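Local coordinates for flagellar hook-associated protein (Burkholderia pseudomallei, PDB 4UT1) that probably serves as a structural component of the junction between hook and filament in the bacterial flagellum, at residues Q125-N130 / I444-P449; T508-T513 / P518-P523; S583-M586 / T592-G595. All blocks are in the same frame, centred on the assembly; numbering follows the deposited sequence.

Contact 1 of 3, residues Q125-N130 / I444-P449. With EDO (1,2-ethanediol), chain K.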
ATOM      1  N   GLN A 125     -16.083  15.863 -13.288  1.00 16.57           N
ATOM      2  CA  GLN A 125     -16.631  16.013 -14.630  1.00 16.12           C
ATOM      3  C   GLN A 125     -17.690  17.120 -14.656  1.00 16.71           C
ATOM      4  O   GLN A 125     -17.797  17.885 -15.628  1.00 16.96           O
ATOM      5  CB  GLN A 125     -17.211  14.684 -15.116  1.00 17.92           C
ATOM      6  CG  GLN A 125     -17.919  14.794 -16.456  1.00 29.61           C
ATOM      7  CD  GLN A 125     -18.036  13.456 -17.148  1.00 38.19           C
ATOM      8  OE1 GLN A 125     -18.118  12.412 -16.497  1.00 44.80           O
ATOM      9  NE2 GLN A 125     -18.027  13.475 -18.475  1.00 42.13           N
ATOM     10  N   THR A 126     -18.479  17.202 -13.585  1.00 14.40           N
ATOM     11  CA  THR A 126     -19.453  18.276 -13.435  1.00 17.19           C
ATOM     12  C   THR A 126     -18.741  19.615 -13.393  1.00 17.39           C
ATOM     13  O   THR A 126     -19.177  20.583 -14.015  1.00 14.06           O
ATOM     14  CB  THR A 126     -20.305  18.077 -12.162  1.00 18.51           C
ATOM     15  OG1 THR A 126     -21.031  16.855 -12.291  1.00 22.54           O
ATOM     16  CG2 THR A 126     -21.269  19.216 -11.967  1.00 17.69           C
ATOM     17  N   VAL A 127     -17.623  19.666 -12.679  1.00 13.68           N
ATOM     18  CA  VAL A 127     -16.846  20.891 -12.628  1.00 13.23           C
ATOM     19  C   VAL A 127     -16.328  21.204 -14.037  1.00 13.95           C
ATOM     20  O   VAL A 127     -16.285  22.361 -14.441  1.00 12.75           O
ATOM     21  CB  VAL A 127     -15.662  20.795 -11.636  1.00 16.03           C
ATOM     22  CG1 VAL A 127     -14.719  21.966 -11.828  1.00 14.08           C
ATOM     23  CG2 VAL A 127     -16.172  20.722 -10.174  1.00 13.73           C
ATOM     24  N   ALA A 128     -15.969  20.168 -14.782  1.00 13.33           N
ATOM     25  CA  ALA A 128     -15.362  20.368 -16.101  1.00 15.13           C
ATOM     26  C   ALA A 128     -16.312  21.118 -17.034  1.00 14.58           C
ATOM     27  O   ALA A 128     -15.866  21.859 -17.919  1.00 16.02           O
ATOM     28  CB  ALA A 128     -14.966  19.033 -16.714  1.00 15.98           C
ATOM     29  N   ASN A 129     -17.614  20.924 -16.832  1.00 16.40           N
ATOM     30  CA  ASN A 129     -18.636  21.554 -17.678  1.00 16.54           C
ATOM     31  C   ASN A 129     -19.188  22.841 -17.079  1.00 19.35           C
ATOM     32  O   ASN A 129     -19.986  23.539 -17.714  1.00 17.83           O
ATOM     33  CB  ASN A 129     -19.790  20.582 -17.925  1.00 17.24           C
ATOM     34  CG  ASN A 129     -19.390  19.411 -18.786  1.00 20.59           C
ATOM     35  OD1 ASN A 129     -18.640  19.567 -19.749  1.00 25.73           O
ATOM     36  ND2 ASN A 129     -19.880  18.234 -18.447  1.00 23.22           N
ATOM     37  N   ASN A 130     -18.778  23.129 -15.847  1.00 14.09           N
ATOM     38  CA  ASN A 130     -19.233  24.306 -15.117  1.00 18.46           C
ATOM     39  C   ASN A 130     -18.072  24.853 -14.309  1.00 18.78           C
ATOM     40  O   ASN A 130     -18.158  24.970 -13.079  1.00 16.44           O
ATOM     41  CB  ASN A 130     -20.406  23.978 -14.173  1.00 18.22           C
ATOM     42  CG  ASN A 130     -21.560  23.289 -14.873  1.00 19.39           C
ATOM     43  OD1 ASN A 130     -22.478  23.944 -15.376  1.00 20.34           O
ATOM     44  ND2 ASN A 130     -21.518  21.963 -14.915  1.00 15.58           N
ATOM     45  N   ILE A 444      -9.516  23.707  -6.819  1.00 14.56           N
ATOM     46  CA  ILE A 444      -9.568  22.781  -7.944  1.00 14.01           C
ATOM     47  C   ILE A 444      -9.124  23.535  -9.208  1.00 12.05           C
ATOM     48  O   ILE A 444      -9.710  24.547  -9.574  1.00 13.89           O
ATOM     49  CB  ILE A 444     -10.978  22.178  -8.120  1.00 14.65           C
ATOM     50  CG1 ILE A 444     -11.363  21.377  -6.870  1.00 16.71           C
ATOM     51  CG2 ILE A 444     -11.041  21.279  -9.359  1.00 13.43           C
ATOM     52  CD1 ILE A 444     -12.825  21.025  -6.800  1.00 14.06           C
ATOM     53  N   ALA A 445      -8.058  23.059  -9.834  1.00 13.32           N
ATOM     54  CA  ALA A 445      -7.506  23.729 -11.007  1.00 13.62           C
ATOM     55  C   ALA A 445      -8.149  23.166 -12.269  1.00 14.23           C
ATOM     56  O   ALA A 445      -7.606  22.269 -12.900  1.00 14.22           O
ATOM     57  CB  ALA A 445      -5.990  23.564 -11.047  1.00 13.96           C
ATOM     58  N   ALA A 446      -9.314  23.698 -12.631  1.00 12.95           N
ATOM     59  CA  ALA A 446     -10.103  23.136 -13.720  1.00 12.59           C
ATOM     60  C   ALA A 446      -9.581  23.517 -15.101  1.00 13.22           C
ATOM     61  O   ALA A 446      -9.829  22.816 -16.071  1.00 12.38           O
ATOM     62  CB  ALA A 446     -11.562  23.568 -13.585  1.00 11.78           C
ATOM     63  N   ALA A 447      -8.861  24.621 -15.178  1.00 13.85           N
ATOM     64  CA  ALA A 447      -8.427  25.154 -16.470  1.00 14.32           C
ATOM     65  C   ALA A 447      -7.051  24.649 -16.886  1.00 15.61           C
ATOM     66  O   ALA A 447      -6.197  24.392 -16.043  1.00 13.58           O
ATOM     67  CB  ALA A 447      -8.430  26.660 -16.416  1.00 15.45           C
ATOM     68  N   SER A 448      -6.835  24.514 -18.191  1.00 17.91           N
ATOM     69  CA  SER A 448      -5.479  24.313 -18.729  1.00 15.29           C
ATOM     70  C   SER A 448      -4.673  25.604 -18.599  1.00 15.73           C
ATOM     71  O   SER A 448      -5.223  26.692 -18.749  1.00 19.12           O
ATOM     72  CB  SER A 448      -5.527  23.877 -20.195  1.00 18.49           C
ATOM     73  OG  SER A 448      -4.215  23.811 -20.744  1.00 19.76           O
ATOM     74  N   PRO A 449      -3.368  25.497 -18.314  1.00 14.51           N
ATOM     75  CA  PRO A 449      -2.513  26.693 -18.241  1.00 14.54           C
ATOM     76  C   PRO A 449      -2.234  27.295 -19.630  1.00 16.06           C
ATOM     77  O   PRO A 449      -1.885  28.466 -19.746  1.00 15.52           O
ATOM     78  CB  PRO A 449      -1.210  26.174 -17.627  1.00 15.71           C
ATOM     79  CG  PRO A 449      -1.489  24.768 -17.172  1.00 16.54           C
ATOM     80  CD  PRO A 449      -2.642  24.264 -17.970  1.00 16.81           C
TER
HETATM   81  C1  EDO K1637      -0.921  30.792 -17.276  1.00 29.73           C
HETATM   82  O1  EDO K1637      -0.649  29.491 -17.804  1.00 29.55           O
HETATM   83  C2  EDO K1637      -2.008  30.699 -16.215  1.00 26.52           C
HETATM   84  O2  EDO K1637      -2.315  32.016 -15.743  1.00 34.16           O

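Contact 2 of 3, residues T508-T513 / P518-P523. With EDO (1,2-ethanediol), chain I.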
ATOM      1  N   THR A 508       9.922  12.201 -34.988  1.00 27.93           N
ATOM      2  CA  THR A 508      11.132  12.932 -35.340  1.00 30.67           C
ATOM      3  C   THR A 508      11.249  14.220 -34.527  1.00 27.76           C
ATOM      4  O   THR A 508      10.244  14.837 -34.167  1.00 24.20           O
ATOM      5  CB  THR A 508      11.177  13.244 -36.845  1.00 30.84           C
ATOM      6  OG1 THR A 508       9.958  13.882 -37.244  1.00 33.87           O
ATOM      7  CG2 THR A 508      11.344  11.951 -37.628  1.00 33.50           C
ATOM      8  N   SER A 509      12.483  14.608 -34.221  1.00 23.94           N
ATOM      9  CA  SER A 509      12.716  15.765 -33.367  1.00 20.33           C
ATOM     10  C   SER A 509      13.580  16.794 -34.067  1.00 22.36           C
ATOM     11  O   SER A 509      14.480  16.459 -34.846  1.00 21.56           O
ATOM     12  CB  SER A 509      13.358  15.336 -32.042  1.00 25.17           C
ATOM     13  OG  SER A 509      12.409  14.652 -31.227  1.00 23.88           O
ATOM     14  N   ILE A 510      13.296  18.057 -33.783  1.00 18.61           N
ATOM     15  CA  ILE A 510      14.001  19.164 -34.396  1.00 16.89           C
ATOM     16  C   ILE A 510      14.398  20.169 -33.332  1.00 18.85           C
ATOM     17  O   ILE A 510      13.557  20.630 -32.546  1.00 17.75           O
ATOM     18  CB  ILE A 510      13.130  19.854 -35.470  1.00 18.82           C
ATOM     19  CG1 ILE A 510      12.927  18.903 -36.652  1.00 18.24           C
ATOM     20  CG2 ILE A 510      13.751  21.180 -35.915  1.00 18.64           C
ATOM     21  CD1 ILE A 510      11.919  19.390 -37.659  1.00 21.52           C
ATOM     22  N   ASN A 511      15.685  20.492 -33.292  1.00 15.77           N
ATOM     23  CA  ASN A 511      16.173  21.522 -32.386  1.00 17.70           C
ATOM     24  C   ASN A 511      15.958  22.916 -32.974  1.00 18.97           C
ATOM     25  O   ASN A 511      16.462  23.236 -34.046  1.00 17.85           O
ATOM     26  CB  ASN A 511      17.657  21.298 -32.058  1.00 19.95           C
ATOM     27  CG  ASN A 511      17.918  19.981 -31.324  1.00 21.24           C
ATOM     28  OD1 ASN A 511      17.124  19.545 -30.486  1.00 17.58           O
ATOM     29  ND2 ASN A 511      19.049  19.348 -31.633  1.00 22.02           N
ATOM     30  N   ILE A 512      15.207  23.745 -32.264  1.00 15.85           N
ATOM     31  CA  ILE A 512      14.915  25.109 -32.695  1.00 17.25           C
ATOM     32  C   ILE A 512      16.029  26.050 -32.249  1.00 18.37           C
ATOM     33  O   ILE A 512      16.278  26.177 -31.053  1.00 16.15           O
ATOM     34  CB  ILE A 512      13.564  25.586 -32.107  1.00 13.92           C
ATOM     35  CG1 ILE A 512      12.445  24.609 -32.486  1.00 15.10           C
ATOM     36  CG2 ILE A 512      13.264  27.014 -32.532  1.00 13.53           C
ATOM     37  CD1 ILE A 512      12.131  24.569 -33.977  1.00 14.23           C
ATOM     38  N   THR A 513      16.727  26.694 -33.183  1.00 16.53           N
ATOM     39  CA  THR A 513      17.824  27.548 -32.753  1.00 19.91           C
ATOM     40  C   THR A 513      17.570  29.014 -33.083  1.00 21.02           C
ATOM     41  O   THR A 513      18.339  29.885 -32.673  1.00 24.20           O
ATOM     42  CB  THR A 513      19.186  27.088 -33.348  1.00 20.81           C
ATOM     43  OG1 THR A 513      19.056  26.863 -34.757  1.00 21.48           O
ATOM     44  CG2 THR A 513      19.653  25.803 -32.664  1.00 24.71           C
ATOM     45  N   PRO A 518      12.808  25.979 -39.271  1.00 16.00           N
ATOM     46  CA  PRO A 518      11.556  25.416 -39.790  1.00 14.83           C
ATOM     47  C   PRO A 518      11.258  24.003 -39.314  1.00 15.54           C
ATOM     48  O   PRO A 518      12.158  23.178 -39.162  1.00 15.68           O
ATOM     49  CB  PRO A 518      11.781  25.435 -41.306  1.00 15.95           C
ATOM     50  CG  PRO A 518      13.269  25.212 -41.435  1.00 12.16           C
ATOM     51  CD  PRO A 518      13.892  25.945 -40.274  1.00 15.20           C
ATOM     52  N   VAL A 519       9.977  23.742 -39.065  1.00 15.99           N
ATOM     53  CA  VAL A 519       9.492  22.405 -38.803  1.00 13.89           C
ATOM     54  C   VAL A 519       8.599  21.972 -39.958  1.00 14.27           C
ATOM     55  O   VAL A 519       7.685  22.706 -40.329  1.00 15.10           O
ATOM     56  CB  VAL A 519       8.700  22.346 -37.483  1.00 14.83           C
ATOM     57  CG1 VAL A 519       8.087  20.975 -37.285  1.00 15.50           C
ATOM     58  CG2 VAL A 519       9.604  22.716 -36.319  1.00 17.18           C
ATOM     59  N   PRO A 520       8.833  20.771 -40.509  1.00 15.31           N
ATOM     60  CA  PRO A 520       8.023  20.325 -41.651  1.00 18.71           C
ATOM     61  C   PRO A 520       6.577  20.094 -41.257  1.00 17.70           C
ATOM     62  O   PRO A 520       6.319  19.554 -40.183  1.00 18.10           O
ATOM     63  CB  PRO A 520       8.675  18.997 -42.065  1.00 21.14           C
ATOM     64  CG  PRO A 520       9.993  18.941 -41.321  1.00 25.98           C
ATOM     65  CD  PRO A 520       9.789  19.739 -40.076  1.00 20.33           C
ATOM     66  N   TYR A 521       5.651  20.504 -42.120  1.00 16.00           N
ATOM     67  CA  TYR A 521       4.235  20.233 -41.903  1.00 20.25           C
ATOM     68  C   TYR A 521       3.608  19.730 -43.189  1.00 20.82           C
ATOM     69  O   TYR A 521       3.698  20.386 -44.240  1.00 20.27           O
ATOM     70  CB  TYR A 521       3.485  21.469 -41.409  1.00 18.33           C
ATOM     71  CG  TYR A 521       2.013  21.165 -41.244  1.00 20.36           C
ATOM     72  CD1 TYR A 521       1.560  20.422 -40.159  1.00 19.42           C
ATOM     73  CD2 TYR A 521       1.089  21.572 -42.197  1.00 21.25           C
ATOM     74  CE1 TYR A 521       0.220  20.113 -40.012  1.00 20.16           C
ATOM     75  CE2 TYR A 521      -0.254  21.269 -42.060  1.00 19.84           C
ATOM     76  CZ  TYR A 521      -0.684  20.543 -40.976  1.00 19.28           C
ATOM     77  OH  TYR A 521      -2.017  20.242 -40.847  1.00 19.70           O
ATOM     78  N   ASP A 522       3.011  18.547 -43.097  1.00 17.66           N
ATOM     79  CA  ASP A 522       2.342  17.898 -44.216  1.00 19.49           C
ATOM     80  C   ASP A 522       0.826  17.944 -44.008  1.00 22.60           C
ATOM     81  O   ASP A 522       0.287  17.216 -43.174  1.00 21.71           O
ATOM     82  CB  ASP A 522       2.833  16.453 -44.345  1.00 24.46           C
ATOM     83  CG  ASP A 522       2.340  15.762 -45.607  1.00 27.10           C
ATOM     84  OD1 ASP A 522       1.369  16.231 -46.231  1.00 26.34           O
ATOM     85  OD2 ASP A 522       2.930  14.723 -45.971  1.00 33.27           O
ATOM     86  N   PRO A 523       0.135  18.806 -44.773  1.00 23.21           N
ATOM     87  CA  PRO A 523      -1.319  18.962 -44.645  1.00 22.96           C
ATOM     88  C   PRO A 523      -2.084  17.663 -44.873  1.00 23.09           C
ATOM     89  O   PRO A 523      -3.224  17.539 -44.413  1.00 23.05           O
ATOM     90  CB  PRO A 523      -1.661  19.990 -45.732  1.00 21.89           C
ATOM     91  CG  PRO A 523      -0.368  20.755 -45.949  1.00 21.35           C
ATOM     92  CD  PRO A 523       0.706  19.705 -45.792  1.00 22.24           C
TER
HETATM   93  C1  EDO I1635       5.084  15.651 -41.496  1.00 27.06           C
HETATM   94  O1  EDO I1635       5.861  16.767 -41.051  1.00 33.41           O
HETATM   95  C2  EDO I1635       3.772  15.645 -40.720  1.00 32.62           C
HETATM   96  O2  EDO I1635       3.073  16.884 -40.912  1.00 22.50           O

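Contact 3 of 3, residues S583-M586 / T592-G595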
ATOM      1  N   SER A 583      -7.392   5.411 -15.263  1.00 22.96           N
ATOM      2  CA  SER A 583      -5.954   5.189 -15.284  1.00 23.99           C
ATOM      3  C   SER A 583      -5.552   3.857 -14.654  1.00 28.73           C
ATOM      4  O   SER A 583      -6.041   3.494 -13.584  1.00 24.96           O
ATOM      5  CB  SER A 583      -5.240   6.330 -14.557  1.00 26.30           C
ATOM      6  OG  SER A 583      -3.869   6.026 -14.396  1.00 34.18           O
ATOM      7  N   LYS A 584      -4.637   3.136 -15.295  1.00 24.74           N
ATOM      8  CA  LYS A 584      -4.193   1.861 -14.735  1.00 27.63           C
ATOM      9  C   LYS A 584      -2.880   1.994 -13.962  1.00 30.33           C
ATOM     10  O   LYS A 584      -1.791   1.796 -14.509  1.00 31.76           O
ATOM     11  CB  LYS A 584      -4.065   0.821 -15.845  1.00 32.60           C
ATOM     12  CG  LYS A 584      -5.381   0.569 -16.562  1.00 27.55           C
ATOM     13  CD  LYS A 584      -5.277  -0.591 -17.539  1.00 36.85           C
ATOM     14  CE  LYS A 584      -6.535  -0.706 -18.383  1.00 38.55           C
ATOM     15  NZ  LYS A 584      -6.488  -1.876 -19.298  1.00 43.42           N
ATOM     16  N   THR A 585      -2.994   2.297 -12.672  1.00 25.70           N
ATOM     17  CA  THR A 585      -1.833   2.632 -11.860  1.00 25.82           C
ATOM     18  C   THR A 585      -1.431   1.528 -10.896  1.00 27.28           C
ATOM     19  O   THR A 585      -0.369   1.597 -10.271  1.00 28.09           O
ATOM     20  CB  THR A 585      -2.090   3.915 -11.052  1.00 25.32           C
ATOM     21  OG1 THR A 585      -3.250   3.736 -10.222  1.00 26.70           O
ATOM     22  CG2 THR A 585      -2.308   5.094 -11.997  1.00 27.53           C
ATOM     23  N   MET A 586      -2.287   0.517 -10.774  1.00 26.74           N
ATOM     24  CA  MET A 586      -2.081  -0.544  -9.805  1.00 34.17           C
ATOM     25  C   MET A 586      -1.709  -1.856 -10.482  1.00 33.68           C
ATOM     26  O   MET A 586      -2.006  -2.063 -11.666  1.00 28.70           O
ATOM     27  CB  MET A 586      -3.336  -0.731  -8.941  1.00 30.09           C
ATOM     28  CG  MET A 586      -3.775   0.540  -8.200  1.00 30.28           C
ATOM     29  SD  MET A 586      -2.440   1.287  -7.234  1.00 30.65           S
ATOM     30  CE  MET A 586      -2.104  -0.008  -6.042  1.00 21.89           C
ATOM     31  N   THR A 592      -7.114  -0.404 -12.504  1.00 20.91           N
ATOM     32  CA  THR A 592      -7.542   0.907 -12.032  1.00 23.68           C
ATOM     33  C   THR A 592      -7.695   0.906 -10.512  1.00 19.64           C
ATOM     34  O   THR A 592      -7.542  -0.131  -9.870  1.00 21.83           O
ATOM     35  CB  THR A 592      -8.881   1.316 -12.657  1.00 22.84           C
ATOM     36  OG1 THR A 592      -9.914   0.471 -12.142  1.00 21.99           O
ATOM     37  CG2 THR A 592      -8.836   1.172 -14.173  1.00 19.69           C
ATOM     38  N   LEU A 593      -7.983   2.073  -9.946  1.00 16.56           N
ATOM     39  CA  LEU A 593      -8.169   2.191  -8.507  1.00 20.02           C
ATOM     40  C   LEU A 593      -9.331   1.319  -8.027  1.00 19.42           C
ATOM     41  O   LEU A 593      -9.209   0.603  -7.033  1.00 18.06           O
ATOM     42  CB  LEU A 593      -8.403   3.655  -8.118  1.00 21.53           C
ATOM     43  CG  LEU A 593      -7.227   4.608  -8.321  1.00 21.99           C
ATOM     44  CD1 LEU A 593      -7.641   6.051  -8.098  1.00 19.52           C
ATOM     45  CD2 LEU A 593      -6.102   4.235  -7.388  1.00 18.83           C
ATOM     46  N   THR A 594     -10.456   1.376  -8.729  1.00 18.47           N
ATOM     47  CA  THR A 594     -11.640   0.627  -8.311  1.00 16.12           C
ATOM     48  C   THR A 594     -11.459  -0.849  -8.619  1.00 16.37           C
ATOM     49  O   THR A 594     -11.948  -1.713  -7.887  1.00 19.44           O
ATOM     50  CB  THR A 594     -12.921   1.144  -8.995  1.00 21.19           C
ATOM     51  OG1 THR A 594     -12.732   1.134 -10.411  1.00 20.29           O
ATOM     52  CG2 THR A 594     -13.233   2.561  -8.537  1.00 18.94           C
ATOM     53  N   GLY A 595     -10.732  -1.139  -9.692  1.00 16.59           N
ATOM     54  CA  GLY A 595     -10.383  -2.508 -10.015  1.00 20.25           C
ATOM     55  C   GLY A 595      -9.478  -3.087  -8.941  1.00 20.47           C
ATOM     56  O   GLY A 595      -9.627  -4.244  -8.542  1.00 21.63           O
TER
HETATM   57  O   HOH W   1      -7.629   4.402 -11.646  1.00 23.16           O

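Contact 1 of 3, residues Q125-N130 / I444-P449
V127 meets A446 and I444 through one methyl, CG1, which lies 4.0 Å from A446 CB and 4.5 Å from I444 CG2. This branch is placed by the first torsion of the valine (chi1 168°), which sets CG1 opposite the backbone nitrogen. On the other side an inverse gamma turn centred on A445 bends the loop so that I444 and A446 both point toward the helix while the A445 methyl points away. All three touching residues are buried, and this spot lies near the end of helix 113-129. A574 of helix 572-579 and A140 and M141 of helix 134-193 pack around the loop residues.

The rest of 125-130 is loose by comparison: Q125, T126, N129 and N130 are exposed and take no part in the contact. There N130 folds back on the helix end, ND2 donating to T126 O at 2.9 Å with an N-H...O angle of 169°. The same oxygen accepts from N129 N, a second bond that helps to close off the last turn.

No hydrogen bond joins the two segments. The loop backbone is instead held by R137 on I444 O, N322 on A445 N and N573 on A445 O. The chemistry thus implies that helix and loop meet through aliphatic carbon alone, while polar bonds to other helices fix the position of the loop.

Contact 2 of 3, residues T508-T513 / P518-P523
D522 N donates to O2 of a bound ethanediol, probably from the crystallisation liquor, at 2.7 Å and with an N-H...O angle of 165°. The diol, which also bonds to G526 O, lies beside the C-terminal end of strand 519-520. Between 508-513 and 518-523 themselves there is no hydrogen bond; the contact is made mainly by apolar side chains, chiefly I510, I512, V519 and P520.

I510 carries most of it. CG1 stands opposite the carbonyl carbon (chi1 -68°) and the chain continues extended, which sends CD1 across toward P520, whose ring reaches back to meet it. The separation of CD1 from P520 CD is 3.2 Å, tighter than usual for two carbons, and its exact value is doubtful. The same methyl lies 4.0 Å from V519 CA and 4.2 Å from V519 CG1.

These residues belong to two different antiparallel sheets of the D3 domain. Strand 508-511 is the outermost strand of one and pairs with 498-502, as in the backbone bond of I510 with V500. Strand 519-520 is outermost in the other, where V519 bonds to L491, so the contact brings two edge strands together through side chains.

Nearer the connecting loop, I512 and V519 cross at about a right angle. A bend at chi2 (-67°) directs I512 CD1 to V519 CG2, 3.9 Å away. Both residues are buried: T498 and V500 pack on I512, F494 and I502 on V519. In the loop that follows, T513 N bonds to T517 OG1.

Contact 3 of 3, residues S583-M586 / T592-G595
T592 comes closest to the facing loop through its backbone, with CA 3.4 Å from S583 O and its hydrogen aimed at that oxygen in a CA-H...O contact. The CA atoms of T592 and K584 stand 4.4 Å apart, so the two segments run very near each other here. A water bridges the two segments: it bonds to S583 O at 2.7 Å and accepts from L593 N at 2.9 Å, occupying a first-turn amide of the helix.

The conformation of T592 serves two purposes. With OG1 lodged between backbone nitrogen and carbonyl carbon (chi1 69°), the hydroxyl faces the helix and accepts from G595 N at 3.0 Å, N-H...O angle 155°, which makes T592 the N-cap. The same rotation leaves CG2 on the loop side, 4.2 Å from K584 CG; only the aliphatic root of the lysine is involved, because the side chain sets out away from 592-595 and continues extended.

L593 sends CD2 to two partners. It passes 4.1 Å from T585 OG1, the two side chains crossing obliquely, and lies 4.4 Å from M586 CG. The hydroxyl of T585 has its polar partner in S313 OG, so toward L593 it offers only packing. M586 begins toward the helix, but bends at chi2 (-53°) and chi3 carry its sulfur end away, leaving CG to touch both the carbonyl oxygen of T592 and L593 CD2. T585 and M586 together face T591 in a classic beta bulge.

The contact lies within the loop that joins helix 572-579 to helix 593-630 and reaches the first turn of the latter. Helix 287-322 packs against T585, M586 and L593 through S313 and Q317, while F121 of helix 113-129 also packs on L593.

Overall arrangement
Along the chain the contacts come in series: contact 1 closes before contact 2 opens, and contact 3 follows. Contacts 1 and 3 both belong to the helical part, with centres 22 Å apart and nearest atoms about 13 Å apart. They share helix 113-129, and helix 572-579 packs at contact 1 and then leads into the loop of contact 3. Contact 2 lies in the D3 domain, its centre 32 Å from that of contact 1 and 37 Å from that of contact 3. After the sheet of 343-425 the chain passes back along the helices at contact 1 before it enters the D3 domain, and contact 3 follows its return to them through helix 572-579.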